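Local coordinates for protein nicotinate phosphoribosyltransferase (Saccharomyces cerevisiae, PDB 1VLP) that catalyses the first step of NAD synthesis from nicotinic acid, the ATP-dependent formation of nicotinate ribonucleotide from nicotinate and phosphoribosyl pyrophosphate, at residues Y165-E177 with S196-A210. Sequence-based numbering, arbitrary orientation.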
# COMPACT_ATOMS: atom_id res chain seq x y z
N TYR A 165 -21.09 -2.65 13.09
CA TYR A 165 -20.05 -3.71 13.04
C TYR A 165 -20.60 -5.12 13.03
O TYR A 165 -19.83 -6.07 13.02
CB TYR A 165 -19.08 -3.57 14.21
CG TYR A 165 -18.18 -2.37 14.16
CD1 TYR A 165 -17.03 -2.39 13.40
CD2 TYR A 165 -18.44 -1.24 14.92
CE1 TYR A 165 -16.18 -1.30 13.34
CE2 TYR A 165 -17.56 -0.13 14.88
CZ TYR A 165 -16.43 -0.19 14.09
OH TYR A 165 -15.55 0.85 14.01
N GLU A 166 -21.92 -5.27 12.97
CA GLU A 166 -22.54 -6.57 13.04
C GLU A 166 -22.04 -7.44 11.93
O GLU A 166 -21.94 -7.00 10.78
CB GLU A 166 -24.06 -6.46 12.96
CG GLU A 166 -24.64 -5.74 14.20
CD GLU A 166 -24.30 -6.43 15.53
OE1 GLU A 166 -24.77 -7.58 15.75
OE2 GLU A 166 -23.53 -5.83 16.33
N ASN A 167 -21.66 -8.65 12.31
CA ASN A 167 -21.22 -9.70 11.40
C ASN A 167 -19.88 -9.46 10.68
O ASN A 167 -19.56 -10.23 9.76
CB ASN A 167 -22.31 -10.03 10.39
CG ASN A 167 -23.58 -10.57 11.05
OD1 ASN A 167 -23.53 -11.58 11.78
ND2 ASN A 167 -24.70 -9.88 10.84
N GLN A 168 -19.13 -8.42 11.06
CA GLN A 168 -17.81 -8.14 10.43
C GLN A 168 -16.84 -9.30 10.65
O GLN A 168 -16.20 -9.84 9.72
CB GLN A 168 -17.22 -6.84 10.95
CG GLN A 168 -17.84 -5.59 10.31
CD GLN A 168 -17.62 -5.57 8.80
OE1 GLN A 168 -16.49 -5.83 8.38
NE2 GLN A 168 -18.67 -5.23 7.99
N LEU A 169 -16.78 -9.78 11.88
CA LEU A 169 -15.86 -10.91 12.11
C LEU A 169 -16.24 -12.16 11.28
O LEU A 169 -15.39 -12.76 10.61
CB LEU A 169 -15.81 -11.22 13.61
CG LEU A 169 -14.82 -12.27 14.13
CD1 LEU A 169 -14.78 -12.02 15.63
CD2 LEU A 169 -15.27 -13.69 13.81
N GLU A 170 -17.52 -12.54 11.35
CA GLU A 170 -18.07 -13.69 10.63
C GLU A 170 -17.91 -13.60 9.10
O GLU A 170 -17.62 -14.61 8.43
CB GLU A 170 -19.54 -13.82 10.99
CG GLU A 170 -19.82 -14.20 12.46
CD GLU A 170 -19.68 -13.07 13.52
OE1 GLU A 170 -19.52 -11.85 13.22
OE2 GLU A 170 -19.72 -13.43 14.72
N GLN A 171 -18.09 -12.39 8.57
CA GLN A 171 -17.94 -12.16 7.13
C GLN A 171 -16.49 -12.37 6.65
O GLN A 171 -16.22 -12.99 5.60
CB GLN A 171 -18.45 -10.75 6.81
CG GLN A 171 -18.26 -10.35 5.41
CD GLN A 171 -18.91 -9.01 5.11
OE1 GLN A 171 -20.08 -8.96 4.72
NE2 GLN A 171 -18.20 -7.95 5.35
N ALA A 172 -15.55 -11.84 7.43
CA ALA A 172 -14.14 -12.06 7.16
C ALA A 172 -13.76 -13.54 7.26
O ALA A 172 -13.00 -14.06 6.43
CB ALA A 172 -13.27 -11.21 8.06
N GLU A 173 -14.24 -14.19 8.31
CA GLU A 173 -14.01 -15.62 8.52
C GLU A 173 -14.47 -16.47 7.33
O GLU A 173 -13.72 -17.33 6.84
CB GLU A 173 -14.70 -16.07 9.78
CG GLU A 173 -14.40 -17.51 10.12
CD GLU A 173 -15.27 -18.08 11.25
OE1 GLU A 173 -16.23 -17.43 11.71
OE2 GLU A 173 -14.99 -19.22 11.66
N LYS A 174 -15.66 -16.18 6.84
CA LYS A 174 -16.21 -16.88 5.67
C LYS A 174 -15.37 -16.68 4.43
O LYS A 174 -15.14 -17.63 3.69
CB LYS A 174 -17.66 -16.45 5.40
CG LYS A 174 -18.22 -17.02 4.13
CD LYS A 174 -19.71 -16.85 4.01
CE LYS A 174 -20.28 -17.50 2.73
NZ LYS A 174 -21.66 -16.92 2.55
N LYS A 175 -14.89 -15.44 4.21
CA LYS A 175 -14.01 -15.15 3.08
C LYS A 175 -12.74 -15.98 3.20
O LYS A 175 -12.36 -16.67 2.27
CB LYS A 175 -13.67 -13.67 2.99
CG LYS A 175 -14.91 -12.83 2.67
CD LYS A 175 -14.54 -11.36 2.64
CE LYS A 175 -15.74 -10.49 2.44
NZ LYS A 175 -15.37 -9.03 2.58
N ALA A 176 -12.11 -15.91 4.36
CA ALA A 176 -10.88 -16.63 4.60
C ALA A 176 -11.07 -18.14 4.37
O ALA A 176 -10.25 -18.79 3.73
CB ALA A 176 -10.38 -16.34 5.97
N GLU A 177 -12.18 -18.68 4.83
CA GLU A 177 -12.42 -20.11 4.71
C GLU A 177 -12.57 -20.50 3.27
O GLU A 177 -12.10 -21.54 2.87
CB GLU A 177 -13.63 -20.51 5.54
CG GLU A 177 -13.34 -20.38 7.05
CD GLU A 177 -14.40 -20.97 7.94
OE1 GLU A 177 -15.44 -21.41 7.42
OE2 GLU A 177 -14.14 -21.01 9.18
N SER A 196 -12.32 1.69 9.99
CA SER A 196 -11.80 2.09 11.27
C SER A 196 -10.72 1.07 11.70
O SER A 196 -10.63 -0.02 11.15
CB SER A 196 -12.90 2.11 12.33
OG SER A 196 -13.38 0.79 12.59
N LEU A 197 -9.93 1.47 12.67
CA LEU A 197 -8.96 0.54 13.32
C LEU A 197 -9.68 -0.69 13.87
O LEU A 197 -9.28 -1.81 13.61
CB LEU A 197 -8.21 1.27 14.40
CG LEU A 197 -7.18 0.45 15.19
CD1 LEU A 197 -6.09 -0.07 14.34
CD2 LEU A 197 -6.63 1.37 16.27
N LYS A 198 -10.83 -0.46 14.50
CA LYS A 198 -11.63 -1.53 15.06
C LYS A 198 -12.08 -2.48 13.96
O LYS A 198 -12.11 -3.68 14.20
CB LYS A 198 -12.81 -0.97 15.82
CG LYS A 198 -13.75 -1.99 16.31
CD LYS A 198 -14.85 -1.38 17.15
CE LYS A 198 -15.97 -2.37 17.39
NZ LYS A 198 -16.88 -1.96 18.52
N ALA A 199 -12.47 -1.95 12.79
CA ALA A 199 -12.94 -2.79 11.66
C ALA A 199 -11.84 -3.74 11.24
O ALA A 199 -12.06 -4.93 11.03
CB ALA A 199 -13.39 -1.93 10.44
N GLN A 200 -10.66 -3.19 11.08
CA GLN A 200 -9.53 -4.04 10.70
C GLN A 200 -9.21 -5.10 11.78
O GLN A 200 -8.98 -6.25 11.45
CB GLN A 200 -8.31 -3.19 10.33
CG GLN A 200 -7.10 -4.01 9.79
CD GLN A 200 -6.02 -3.11 9.22
OE1 GLN A 200 -5.83 -2.04 9.72
NE2 GLN A 200 -5.25 -3.59 8.22
N ASP A 201 -9.23 -4.71 13.05
CA ASP A 201 -9.06 -5.67 14.13
C ASP A 201 -10.09 -6.83 14.11
O ASP A 201 -9.76 -8.00 14.32
CB ASP A 201 -9.07 -4.97 15.46
CG ASP A 201 -8.76 -5.93 16.61
OD1 ASP A 201 -7.60 -6.40 16.71
OD2 ASP A 201 -9.69 -6.23 17.35
N LEU A 202 -11.35 -6.48 13.84
CA LEU A 202 -12.40 -7.51 13.77
C LEU A 202 -12.18 -8.45 12.61
O LEU A 202 -12.37 -9.65 12.76
CB LEU A 202 -13.79 -6.89 13.68
CG LEU A 202 -14.32 -6.27 14.96
CD1 LEU A 202 -15.58 -5.52 14.59
CD2 LEU A 202 -14.53 -7.36 15.99
N ILE A 203 -11.78 -7.94 11.44
CA ILE A 203 -11.50 -8.82 10.30
C ILE A 203 -10.24 -9.68 10.53
O ILE A 203 -10.21 -10.84 10.14
CB ILE A 203 -11.62 -8.10 8.92
CG1 ILE A 203 -10.46 -7.18 8.66
CG2 ILE A 203 -12.98 -7.44 8.80
CD1 ILE A 203 -9.24 -7.91 8.13
N MSE A 204 -9.27 -9.16 11.27
CA MSE A 204 -8.11 -9.97 11.68
C MSE A 204 -8.57 -11.14 12.55
O MSE A 204 -8.13 -12.29 12.36
CB MSE A 204 -7.08 -9.13 12.43
CG MSE A 204 -6.20 -8.19 11.58
SE MSE A 204 -5.23 -9.12 10.14
CE MSE A 204 -4.14 -10.36 11.27
N GLN A 205 -9.43 -10.84 13.51
CA GLN A 205 -10.10 -11.88 14.33
C GLN A 205 -10.78 -12.95 13.50
O GLN A 205 -10.60 -14.16 13.78
CB GLN A 205 -11.08 -11.25 15.33
CG GLN A 205 -10.40 -10.48 16.42
CD GLN A 205 -11.43 -9.92 17.41
OE1 GLN A 205 -12.31 -10.65 17.83
NE2 GLN A 205 -11.33 -8.64 17.75
N GLY A 206 -11.49 -12.54 12.45
CA GLY A 206 -12.20 -13.50 11.57
C GLY A 206 -11.31 -14.41 10.78
O GLY A 206 -11.50 -15.64 10.71
N ILE A 207 -10.26 -13.81 10.26
CA ILE A 207 -9.24 -14.53 9.48
C ILE A 207 -8.58 -15.56 10.42
O ILE A 207 -8.49 -16.74 10.07
CB ILE A 207 -8.20 -13.57 8.84
CG1 ILE A 207 -8.85 -12.74 7.70
CG2 ILE A 207 -6.96 -14.36 8.31
CD1 ILE A 207 -8.06 -11.53 7.25
N MSE A 208 -8.16 -15.13 11.60
CA MSE A 208 -7.45 -16.05 12.49
C MSE A 208 -8.41 -17.16 12.95
O MSE A 208 -8.00 -18.27 13.15
CB MSE A 208 -6.88 -15.33 13.71
CG MSE A 208 -5.82 -14.28 13.37
SE MSE A 208 -4.52 -14.82 12.02
CE MSE A 208 -3.63 -16.31 13.07
N LYS A 209 -9.69 -16.84 13.10
CA LYS A 209 -10.69 -17.85 13.51
C LYS A 209 -10.78 -18.89 12.41
O LYS A 209 -10.88 -20.08 12.67
CB LYS A 209 -12.08 -17.23 13.75
CG LYS A 209 -13.09 -18.26 14.25
CD LYS A 209 -14.47 -17.70 14.60
CE LYS A 209 -15.47 -18.88 14.98
NZ LYS A 209 -15.43 -19.30 16.38
N ALA A 210 -10.75 -18.44 11.16
CA ALA A 210 -10.66 -19.32 10.00
C ALA A 210 -9.37 -20.20 10.00
O ALA A 210 -9.43 -21.41 9.77
CB ALA A 210 -10.77 -18.49 8.71
O HOH W 1 -14.75 -4.86 10.39
O HOH W 2 -11.53 -22.93 9.10
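Ser196 meets Tyr165 where helix 197-213 begins: its OG lies in plane at the edge of the phenol ring and shares a 2.6 Å hydrogen bond with Tyr165 OH. The same OG caps the helix by accepting from Ala199 N. Lys198, extended with CG anti to the backbone N (chi1 174°), runs over one ring face; its CE sits 3.7 Å from the Tyr165 ring centroid, and NZ makes an off-centre cation-pi contact. A water bridges Ala199 O to Gln168 OE1, while Gln168 NE2 is hydrogen-bonded to the backbone O of Asp372. Leu202, crossing Tyr165 at about a right angle, sets its CD1 3.6 Å from Tyr165 CD1. Were Tyr165 replaced by an alanine, Lys198 would probably lose the ring under its CE and Ser196 OG its hydroxyl partner. Ile203 CB packs on Ala172 CB. At Gly206, where segments 168-177 and 197-210 cross at -43°, a CB would strike Leu169 O; instead Gly206 CA lies 3.4 Å from Leu169 O, and Glu173 CA 3.3 Å from Gly206 O. Leu169 is a knob among Leu202, Gln205, Gly206 and Lys209. Lys209 lays its methylenes across the Glu173 carboxylate, but its NZ stays 4.7 Å from Glu173 OE2, without a salt bridge. Ala210 CB meets Ala176 CB. Helix 168-181 thus packs on the beta-alpha-beta crossover between parallel strands 186-188 and 222-225; polar and charged groups flank a middle that depends on Gly206 lacking a side chain, with weak CA-H...O contacts replacing conventional hydrogen bonds.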